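Local atomic coordinates of teicoplanin pseudoaglycone deacetylases Orf2 (PDB entry 3DFF), a protein that probably removes an acetyl group from the sugar of the teicoplanin pseudoaglycone as a zinc-dependent deacetylase of the PIG-L family. Residues 36-41 with 86-91; 76-81 with 227-232; 152-157 with 165-170. All blocks are in the same frame, centred on the assembly; numbering follows the deposited sequence.

The three contacts belong to an alpha/beta fold built round a mixed sheet. Contact 1 joins the outermost strand 89-92 to strand 37-42 by parallel backbone bonds and aliphatic packing, and is partly buried. Contact 2, also partly buried, holds helix 71-85 against the loop 227-232 through two carboxylates that take bonds from hydroxyls and a backbone N-H. Helix 71-85 and strand 89-92 follow each other in the chain, and the two contacts touch where His-90 CE1 lies 3.6 Å from Ile-80 CG1. Contact 3 is the buried one: it packs strand 151-155 of the same sheet as contact 1 against helix 162-178, with one arginine supplying its direct hydrogen bond.

Contact 1. Residues 36-41 with 86-91; sequences ANVLVY and LRVAHR
Leu-39, Val-40 and Tyr-41 pair with Ala-89, His-90 and Arg-91 as adjacent parallel strands, joined in the chain through helices 54-62 and 71-85; the axes of 37-41 and 89-91 approach to 4.6 Å at 31°. Three backbone bonds join them. Ala-89 N reaches Val-38 O over a long 3.3 Å, Ala-89 O receives Val-40 N at 2.9 Å, and Arg-91 N donates to Val-40 O at 3.0 Å. Val-40 O also meets His-90 CA in a CA-H...O contact, and a second one runs from Tyr-41 CA to Arg-91 O.

Apolar contacts form on both faces. On the face of Val-40, Val-88, just before the strand, spreads its two methyls over two partners: CG1 lies 3.8 Å from Val-38 CG1, while CG2, set between its own backbone N and carbonyl carbon, faces Val-40 CG2 at 4.1 Å. On the face of Leu-39, that residue's CD1 rests 3.7 Å from Ala-89 CB and also approaches Arg-91 CB. The extended Arg-91 chain crosses Tyr-41, its CG 3.8 Å from ring atom CD1, with guanidinium and ring planes 80° apart. The guanidinium itself forms a salt bridge with Glu-146.

His-90, on the face of Val-40, binds zinc in a structure of this protein, though none is bound to it here. A Schellman motif at Arg-87 closes helix 71-85 just before this edge strand. Strand 9-14 bonds to the other side of strand 37-42. Helices 19-33 and 71-85 cover the face of Val-38, Val-40 and Val-88 with Leu-28 and Leu-83, whereas helix 126-147 packs against Tyr-41 and Arg-91 through Ile-143.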
loop_
_atom_site.group_PDB
_atom_site.type_symbol
_atom_site.label_atom_id
_atom_site.label_comp_id
_atom_site.label_asym_id
_atom_site.label_seq_id
_atom_site.Cartn_x
_atom_site.Cartn_y
_atom_site.Cartn_z
ATOM N N ALA A 36 -18.899 -5.904 8.121
ATOM C CA ALA A 36 -17.656 -6.674 8.260
ATOM C C ALA A 36 -16.764 -6.062 9.335
ATOM O O ALA A 36 -16.838 -4.876 9.594
ATOM C CB ALA A 36 -16.913 -6.754 6.929
ATOM N N ASN A 37 -15.941 -6.887 9.974
ATOM C CA ASN A 37 -14.916 -6.393 10.886
ATOM C C ASN A 37 -13.681 -6.112 10.025
ATOM O O ASN A 37 -13.129 -7.035 9.428
ATOM C CB ASN A 37 -14.619 -7.438 11.957
ATOM C CG ASN A 37 -13.676 -6.930 13.042
ATOM O OD1 ASN A 37 -13.334 -5.741 13.106
ATOM N ND2 ASN A 37 -13.256 -7.839 13.916
ATOM N N VAL A 38 -13.288 -4.841 9.944
ATOM C CA VAL A 38 -12.244 -4.410 9.002
ATOM C C VAL A 38 -11.031 -3.871 9.750
ATOM O O VAL A 38 -11.163 -3.003 10.625
ATOM C CB VAL A 38 -12.771 -3.335 8.010
ATOM C CG1 VAL A 38 -11.684 -2.944 6.997
ATOM C CG2 VAL A 38 -14.042 -3.834 7.282
ATOM N N LEU A 39 -9.866 -4.409 9.404
ATOM C CA LEU A 39 -8.590 -3.958 9.968
ATOM C C LEU A 39 -7.605 -3.689 8.851
ATOM O O LEU A 39 -7.369 -4.558 8.017
ATOM C CB LEU A 39 -8.010 -5.013 10.909
ATOM C CG LEU A 39 -6.674 -4.688 11.617
ATOM C CD1 LEU A 39 -6.782 -3.457 12.494
ATOM C CD2 LEU A 39 -6.220 -5.905 12.411
ATOM N N VAL A 40 -7.014 -2.497 8.873
ATOM C CA VAL A 40 -6.019 -2.109 7.867
ATOM C C VAL A 40 -4.669 -2.037 8.560
ATOM O O VAL A 40 -4.429 -1.132 9.366
ATOM C CB VAL A 40 -6.386 -0.779 7.225
ATOM C CG1 VAL A 40 -5.323 -0.348 6.197
ATOM C CG2 VAL A 40 -7.787 -0.889 6.547
ATOM N N TYR A 41 -3.836 -3.024 8.263
ATOM C CA TYR A 41 -2.488 -3.134 8.828
ATOM C C TYR A 41 -1.509 -2.557 7.832
ATOM O O TYR A 41 -1.472 -3.005 6.687
ATOM C CB TYR A 41 -2.169 -4.610 9.082
ATOM C CG TYR A 41 -0.703 -4.944 9.322
ATOM C CD1 TYR A 41 -0.012 -4.399 10.412
ATOM C CD2 TYR A 41 -0.019 -5.802 8.466
ATOM C CE1 TYR A 41 1.328 -4.703 10.636
ATOM C CE2 TYR A 41 1.335 -6.121 8.671
ATOM C CZ TYR A 41 2.004 -5.561 9.768
ATOM O OH TYR A 41 3.329 -5.862 9.990
ATOM N N LEU A 86 -13.232 6.408 7.217
ATOM C CA LEU A 86 -13.844 5.228 6.565
ATOM C C LEU A 86 -14.557 4.327 7.569
ATOM O O LEU A 86 -15.164 3.307 7.199
ATOM C CB LEU A 86 -12.795 4.409 5.802
ATOM C CG LEU A 86 -12.067 5.124 4.667
ATOM C CD1 LEU A 86 -11.051 4.174 4.034
ATOM C CD2 LEU A 86 -13.073 5.580 3.620
ATOM N N ARG A 87 -14.435 4.716 8.840
ATOM C CA ARG A 87 -14.979 4.010 10.000
ATOM C C ARG A 87 -14.376 2.611 10.146
ATOM O O ARG A 87 -15.055 1.647 10.485
ATOM C CB ARG A 87 -16.525 4.038 9.983
ATOM C CG ARG A 87 -17.072 5.441 9.687
ATOM C CD ARG A 87 -18.597 5.469 9.695
ATOM N NE ARG A 87 -19.107 5.682 11.046
ATOM C CZ ARG A 87 -19.804 6.751 11.430
ATOM N NH1 ARG A 87 -20.102 7.709 10.560
ATOM N NH2 ARG A 87 -20.219 6.851 12.690
ATOM N N VAL A 88 -13.069 2.509 9.891
ATOM C CA VAL A 88 -12.355 1.224 9.989
ATOM C C VAL A 88 -11.129 1.292 10.942
ATOM O O VAL A 88 -10.603 2.375 11.201
ATOM C CB VAL A 88 -11.912 0.665 8.591
ATOM C CG1 VAL A 88 -13.087 0.563 7.619
ATOM C CG2 VAL A 88 -10.815 1.527 7.987
ATOM N N ALA A 89 -10.695 0.129 11.431
ATOM C CA ALA A 89 -9.575 0.002 12.393
ATOM C C ALA A 89 -8.209 0.027 11.706
ATOM O O ALA A 89 -8.081 -0.358 10.537
ATOM C CB ALA A 89 -9.713 -1.300 13.193
ATOM N N HIS A 90 -7.181 0.434 12.460
ATOM C CA HIS A 90 -5.806 0.528 11.941
ATOM C C HIS A 90 -4.872 -0.276 12.821
ATOM O O HIS A 90 -5.155 -0.474 14.012
ATOM C CB HIS A 90 -5.338 1.984 11.950
ATOM C CG HIS A 90 -5.338 2.610 13.314
ATOM N ND1 HIS A 90 -4.221 2.647 14.123
ATOM C CD2 HIS A 90 -6.332 3.199 14.021
ATOM C CE1 HIS A 90 -4.522 3.244 15.266
ATOM N NE2 HIS A 90 -5.801 3.579 15.234
ATOM N N ARG A 91 -3.747 -0.690 12.243
ATOM C CA ARG A 91 -2.653 -1.335 12.967
ATOM C C ARG A 91 -1.344 -0.941 12.281
ATOM O O ARG A 91 -1.159 -1.193 11.092
ATOM C CB ARG A 91 -2.819 -2.856 12.982
ATOM C CG ARG A 91 -1.721 -3.604 13.754
ATOM C CD ARG A 91 -2.158 -5.021 14.039
ATOM N NE ARG A 91 -1.139 -5.805 14.734
ATOM C CZ ARG A 91 -1.413 -6.710 15.671
ATOM N NH1 ARG A 91 -2.670 -6.926 16.047
ATOM N NH2 ARG A 91 -0.434 -7.396 16.235
#

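Contact 2. Residues 76-81 with 227-232; sequences RKEDIA and ERYSSQ
Helix 71-85 meets the loop between helices 216-226 and 233-237 here, and Glu-78 with Asp-79 on the helix receives Tyr-229 and Ser-231 from the loop. Glu-78 points toward the loop with its chain extended beyond CG, and its carboxylate is gripped by two bonds from a single residue. Glu-78 OE1 accepts Ser-231 OG at 2.7 Å through its syn lone pair, and Ser-231 N donates to Glu-78 OE2 at 2.8 Å from above the carboxylate plane, 36° out of it. The hydroxyl is placed by chi1 of 61°, which sets OG between the backbone N and the carbonyl carbon of Ser-231. Ser-231 OG also accepts Gln-232 NE2 at 3.0 Å. Both oxygens of the Glu-78 carboxylate are thus bonded, which should restrict its rotation.

Tyr-229 is the centre of an inverse gamma turn, a tight kink in the backbone from which its ring extends beside the helix, about 10 Å from side chain to the bound zinc ion. Glu-78 O lies over one face of the ring, and Glu-78 CB approaches CD1. Asp-79 and Tyr-229 run side by side in the same direction, and Tyr-229 OH donates to Asp-79 OD1 at 2.6 Å. That oxygen lies in the plane of the ring at its edge and is approached on its anti side. The other oxygen, Asp-79 OD2, is hydrogen-bonded to His-92, so this buried carboxylate has a partner at each oxygen. One helical turn from Glu-78, Ala-81 CB packs 3.6 Å from Arg-228 CG; the Arg-228 chain bends at chi2, and its NH1 bonds to Gln-224 O.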
loop_
_atom_site.group_PDB
_atom_site.type_symbol
_atom_site.label_atom_id
_atom_site.label_comp_id
_atom_site.label_asym_id
_atom_site.label_seq_id
_atom_site.Cartn_x
_atom_site.Cartn_y
_atom_site.Cartn_z
ATOM N N ARG A 76 1.447 8.546 10.575
ATOM C CA ARG A 76 0.611 7.640 11.330
ATOM C C ARG A 76 -0.661 8.357 11.746
ATOM O O ARG A 76 -1.735 7.757 11.682
ATOM C CB ARG A 76 1.321 7.149 12.588
ATOM C CG ARG A 76 2.232 5.968 12.332
ATOM C CD ARG A 76 2.851 5.528 13.658
ATOM N NE ARG A 76 3.725 4.372 13.483
ATOM C CZ ARG A 76 4.057 3.540 14.468
ATOM N NH1 ARG A 76 3.543 3.716 15.681
ATOM N NH2 ARG A 76 4.863 2.521 14.239
ATOM N N LYS A 77 -0.535 9.612 12.184
ATOM C CA LYS A 77 -1.727 10.386 12.589
ATOM C C LYS A 77 -2.666 10.617 11.410
ATOM O O LYS A 77 -3.885 10.493 11.557
ATOM C CB LYS A 77 -1.349 11.712 13.249
ATOM C CG LYS A 77 -0.692 11.510 14.606
ATOM C CD LYS A 77 -0.378 12.842 15.271
ATOM C CE LYS A 77 0.130 12.611 16.686
ATOM N NZ LYS A 77 0.644 13.872 17.291
ATOM N N GLU A 78 -2.101 10.901 10.235
ATOM C CA GLU A 78 -2.910 11.027 9.013
ATOM C C GLU A 78 -3.670 9.750 8.704
ATOM O O GLU A 78 -4.858 9.795 8.346
ATOM C CB GLU A 78 -2.038 11.372 7.801
ATOM C CG GLU A 78 -1.477 12.748 7.808
ATOM C CD GLU A 78 -0.520 13.008 6.659
ATOM O OE1 GLU A 78 -0.169 12.074 5.893
ATOM O OE2 GLU A 78 -0.090 14.167 6.556
ATOM N N ASP A 79 -2.986 8.610 8.828
ATOM C CA ASP A 79 -3.567 7.315 8.527
ATOM C C ASP A 79 -4.733 7.014 9.471
ATOM O O ASP A 79 -5.768 6.489 9.060
ATOM C CB ASP A 79 -2.491 6.239 8.643
ATOM C CG ASP A 79 -2.957 4.879 8.180
ATOM O OD1 ASP A 79 -3.314 4.710 6.978
ATOM O OD2 ASP A 79 -2.943 3.946 9.005
ATOM N N ILE A 80 -4.566 7.358 10.746
ATOM C CA ILE A 80 -5.630 7.114 11.712
ATOM C C ILE A 80 -6.855 7.979 11.389
ATOM O O ILE A 80 -7.978 7.474 11.447
ATOM C CB ILE A 80 -5.131 7.365 13.141
ATOM C CG1 ILE A 80 -4.062 6.315 13.492
ATOM C CG2 ILE A 80 -6.291 7.331 14.157
ATOM C CD1 ILE A 80 -3.271 6.661 14.769
ATOM N N ALA A 81 -6.629 9.234 11.024
ATOM C CA ALA A 81 -7.715 10.134 10.596
ATOM C C ALA A 81 -8.412 9.562 9.353
ATOM O O ALA A 81 -9.639 9.446 9.325
ATOM C CB ALA A 81 -7.197 11.532 10.350
ATOM N N GLU A 227 -7.961 12.768 1.425
ATOM C CA GLU A 227 -7.560 14.114 1.799
ATOM C C GLU A 227 -6.938 14.232 3.191
ATOM O O GLU A 227 -6.303 15.242 3.495
ATOM C CB GLU A 227 -8.741 15.081 1.660
ATOM C CG GLU A 227 -9.153 15.235 0.217
ATOM C CD GLU A 227 -10.298 16.200 0.031
ATOM O OE1 GLU A 227 -11.319 16.073 0.739
ATOM O OE2 GLU A 227 -10.169 17.085 -0.835
ATOM N N ARG A 228 -7.135 13.218 4.034
ATOM C CA ARG A 228 -6.575 13.235 5.379
ATOM C C ARG A 228 -5.067 13.065 5.296
ATOM O O ARG A 228 -4.353 13.475 6.211
ATOM C CB ARG A 228 -7.185 12.144 6.260
ATOM C CG ARG A 228 -8.341 12.617 7.121
ATOM C CD ARG A 228 -9.543 12.975 6.283
ATOM N NE ARG A 228 -10.675 13.400 7.116
ATOM C CZ ARG A 228 -11.688 14.128 6.649
ATOM N NH1 ARG A 228 -11.708 14.502 5.374
ATOM N NH2 ARG A 228 -12.677 14.494 7.462
ATOM N N TYR A 229 -4.589 12.472 4.196
ATOM C CA TYR A 229 -3.133 12.314 4.012
ATOM C C TYR A 229 -2.522 13.596 3.490
ATOM O O TYR A 229 -2.023 13.649 2.349
ATOM C CB TYR A 229 -2.795 11.123 3.103
ATOM C CG TYR A 229 -3.233 9.796 3.654
ATOM C CD1 TYR A 229 -2.514 9.156 4.679
ATOM C CD2 TYR A 229 -4.364 9.153 3.148
ATOM C CE1 TYR A 229 -2.899 7.902 5.161
ATOM C CE2 TYR A 229 -4.778 7.926 3.645
ATOM C CZ TYR A 229 -4.044 7.298 4.660
ATOM O OH TYR A 229 -4.475 6.089 5.117
ATOM N N SER A 230 -2.545 14.631 4.326
ATOM C CA SER A 230 -2.130 15.977 3.894
ATOM C C SER A 230 -0.730 15.958 3.317
ATOM O O SER A 230 -0.459 16.621 2.322
ATOM C CB SER A 230 -2.156 16.960 5.058
ATOM O OG SER A 230 -3.411 16.933 5.701
ATOM N N SER A 231 0.155 15.176 3.933
ATOM C CA SER A 231 1.563 15.161 3.524
ATOM C C SER A 231 1.759 14.693 2.079
ATOM O O SER A 231 2.749 15.031 1.439
ATOM C CB SER A 231 2.365 14.247 4.454
ATOM O OG SER A 231 1.874 12.926 4.396
ATOM N N GLN A 232 0.809 13.907 1.581
ATOM C CA GLN A 232 0.911 13.288 0.273
ATOM C C GLN A 232 0.180 14.041 -0.821
ATOM O O GLN A 232 0.343 13.727 -1.993
ATOM C CB GLN A 232 0.369 11.859 0.345
ATOM C CG GLN A 232 1.012 11.022 1.435
ATOM C CD GLN A 232 2.519 10.909 1.288
ATOM O OE1 GLN A 232 3.029 10.495 0.232
ATOM N NE2 GLN A 232 3.248 11.259 2.353
#

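Contact 3. Residues 152-157 with 165-170; sequences VVTCAA and EATRDA
Glu-165 approaches Ala-157 from the helix, its CG 3.7 Å from the alanine CB. A water extends this meeting by donating to Glu-165 OE2 at 2.7 Å and to Ala-157 O at 2.9 Å, while accepting from Arg-168 NH1. Further along, Thr-167 crosses Thr-154 obliquely and puts CG2 3.5 Å from Thr-154 OG1. Each threonine hydroxyl is bonded elsewhere, that of Thr-154 to Ile-13 O on the adjacent strand and that of Thr-167 to Asp-163 O within the helix.

Strand 151-155 and helix 162-178 open a beta-alpha-beta unit that returns through strand 182-185, and the first turn of the helix carries the zinc ligand His-164, which packs on Cys-155 and Ala-157.

Arg-168 then spans the end of the strand. Its CG, anti to the backbone N (chi1 174°), lies 3.2 Å from Cys-155 O. CD continues past Ala-156 O, and Arg-168 NH1 donates to Ala-156 O at 3.0 Å, close to the guanidinium plane. Next in sequence, Asp-169 fixes the opposite part of that group: its OD1 accepts Arg-168 NE and NH2, both at 3.0 Å, in a side-on salt bridge within the guanidinium plane.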
loop_
_atom_site.group_PDB
_atom_site.type_symbol
_atom_site.label_atom_id
_atom_site.label_comp_id
_atom_site.label_asym_id
_atom_site.label_seq_id
_atom_site.Cartn_x
_atom_site.Cartn_y
_atom_site.Cartn_z
ATOM N N VAL A 152 -8.061 -11.619 3.012
ATOM C CA VAL A 152 -6.963 -10.645 3.063
ATOM C C VAL A 152 -6.859 -9.955 1.700
ATOM O O VAL A 152 -6.907 -10.623 0.658
ATOM C CB VAL A 152 -5.617 -11.323 3.380
ATOM C CG1 VAL A 152 -4.453 -10.319 3.294
ATOM C CG2 VAL A 152 -5.637 -11.960 4.763
ATOM N N VAL A 153 -6.704 -8.631 1.713
ATOM C CA VAL A 153 -6.439 -7.883 0.473
ATOM C C VAL A 153 -5.159 -7.078 0.649
ATOM O O VAL A 153 -4.972 -6.433 1.671
ATOM C CB VAL A 153 -7.586 -6.941 0.067
ATOM C CG1 VAL A 153 -7.384 -6.436 -1.364
ATOM C CG2 VAL A 153 -8.960 -7.673 0.153
ATOM N N THR A 154 -4.309 -7.117 -0.366
ATOM C CA THR A 154 -3.055 -6.358 -0.323
ATOM C C THR A 154 -2.766 -5.821 -1.720
ATOM O O THR A 154 -3.623 -5.913 -2.601
ATOM C CB THR A 154 -1.886 -7.203 0.207
ATOM O OG1 THR A 154 -0.794 -6.312 0.484
ATOM C CG2 THR A 154 -1.453 -8.269 -0.793
ATOM N N CYS A 155 -1.579 -5.250 -1.927
ATOM C CA CYS A 155 -1.320 -4.552 -3.185
ATOM C C CYS A 155 -0.796 -5.479 -4.269
ATOM O O CYS A 155 -0.076 -6.447 -3.993
ATOM C CB CYS A 155 -0.319 -3.427 -2.961
ATOM S SG CYS A 155 1.280 -3.999 -2.285
ATOM N N ALA A 156 -1.132 -5.165 -5.527
ATOM C CA ALA A 156 -0.519 -5.859 -6.655
ATOM C C ALA A 156 0.952 -5.477 -6.892
ATOM O O ALA A 156 1.664 -6.199 -7.587
ATOM C CB ALA A 156 -1.332 -5.581 -7.940
ATOM N N ALA A 157 1.379 -4.347 -6.330
ATOM C CA ALA A 157 2.712 -3.777 -6.555
ATOM C C ALA A 157 2.915 -3.358 -8.015
ATOM O O ALA A 157 4.022 -3.395 -8.534
ATOM C CB ALA A 157 3.862 -4.714 -6.059
ATOM N N GLU A 165 6.351 -4.553 -3.395
ATOM C CA GLU A 165 6.677 -5.947 -3.736
ATOM C C GLU A 165 6.939 -6.788 -2.490
ATOM O O GLU A 165 6.464 -7.919 -2.417
ATOM C CB GLU A 165 7.863 -6.007 -4.706
ATOM C CG GLU A 165 7.517 -5.353 -6.025
ATOM C CD GLU A 165 8.559 -5.540 -7.103
ATOM O OE1 GLU A 165 9.708 -5.914 -6.792
ATOM O OE2 GLU A 165 8.218 -5.297 -8.277
ATOM N N ALA A 166 7.666 -6.248 -1.520
ATOM C CA ALA A 166 7.914 -6.991 -0.259
ATOM C C ALA A 166 6.612 -7.296 0.477
ATOM O O ALA A 166 6.421 -8.411 0.980
ATOM C CB ALA A 166 8.841 -6.201 0.641
ATOM N N THR A 167 5.707 -6.320 0.531
ATOM C CA THR A 167 4.429 -6.488 1.217
ATOM C C THR A 167 3.614 -7.577 0.529
ATOM O O THR A 167 3.073 -8.482 1.183
ATOM C CB THR A 167 3.653 -5.159 1.210
ATOM O OG1 THR A 167 4.398 -4.192 1.971
ATOM C CG2 THR A 167 2.269 -5.342 1.827
ATOM N N ARG A 168 3.525 -7.472 -0.794
ATOM C CA ARG A 168 2.706 -8.373 -1.579
ATOM C C ARG A 168 3.215 -9.794 -1.419
ATOM O O ARG A 168 2.440 -10.700 -1.101
ATOM C CB ARG A 168 2.698 -7.951 -3.047
ATOM C CG ARG A 168 1.969 -8.951 -3.963
ATOM C CD ARG A 168 2.405 -8.786 -5.404
ATOM N NE ARG A 168 3.822 -9.126 -5.585
ATOM C CZ ARG A 168 4.565 -8.721 -6.610
ATOM N NH1 ARG A 168 4.055 -7.938 -7.565
ATOM N NH2 ARG A 168 5.839 -9.074 -6.667
ATOM N N ASP A 169 4.521 -9.980 -1.604
ATOM C CA ASP A 169 5.121 -11.320 -1.542
ATOM C C ASP A 169 4.927 -11.906 -0.134
ATOM O O ASP A 169 4.477 -13.038 0.009
ATOM C CB ASP A 169 6.604 -11.278 -1.930
ATOM C CG ASP A 169 6.820 -10.946 -3.411
ATOM O OD1 ASP A 169 5.834 -10.807 -4.179
ATOM O OD2 ASP A 169 7.990 -10.870 -3.833
ATOM N N ALA A 170 5.241 -11.129 0.893
ATOM C CA ALA A 170 5.064 -11.603 2.282
ATOM C C ALA A 170 3.607 -12.010 2.550
ATOM O O ALA A 170 3.350 -13.040 3.179
ATOM C CB ALA A 170 5.474 -10.535 3.259
HETATM O O HOH W 1 5.661 -5.676 -9.103
#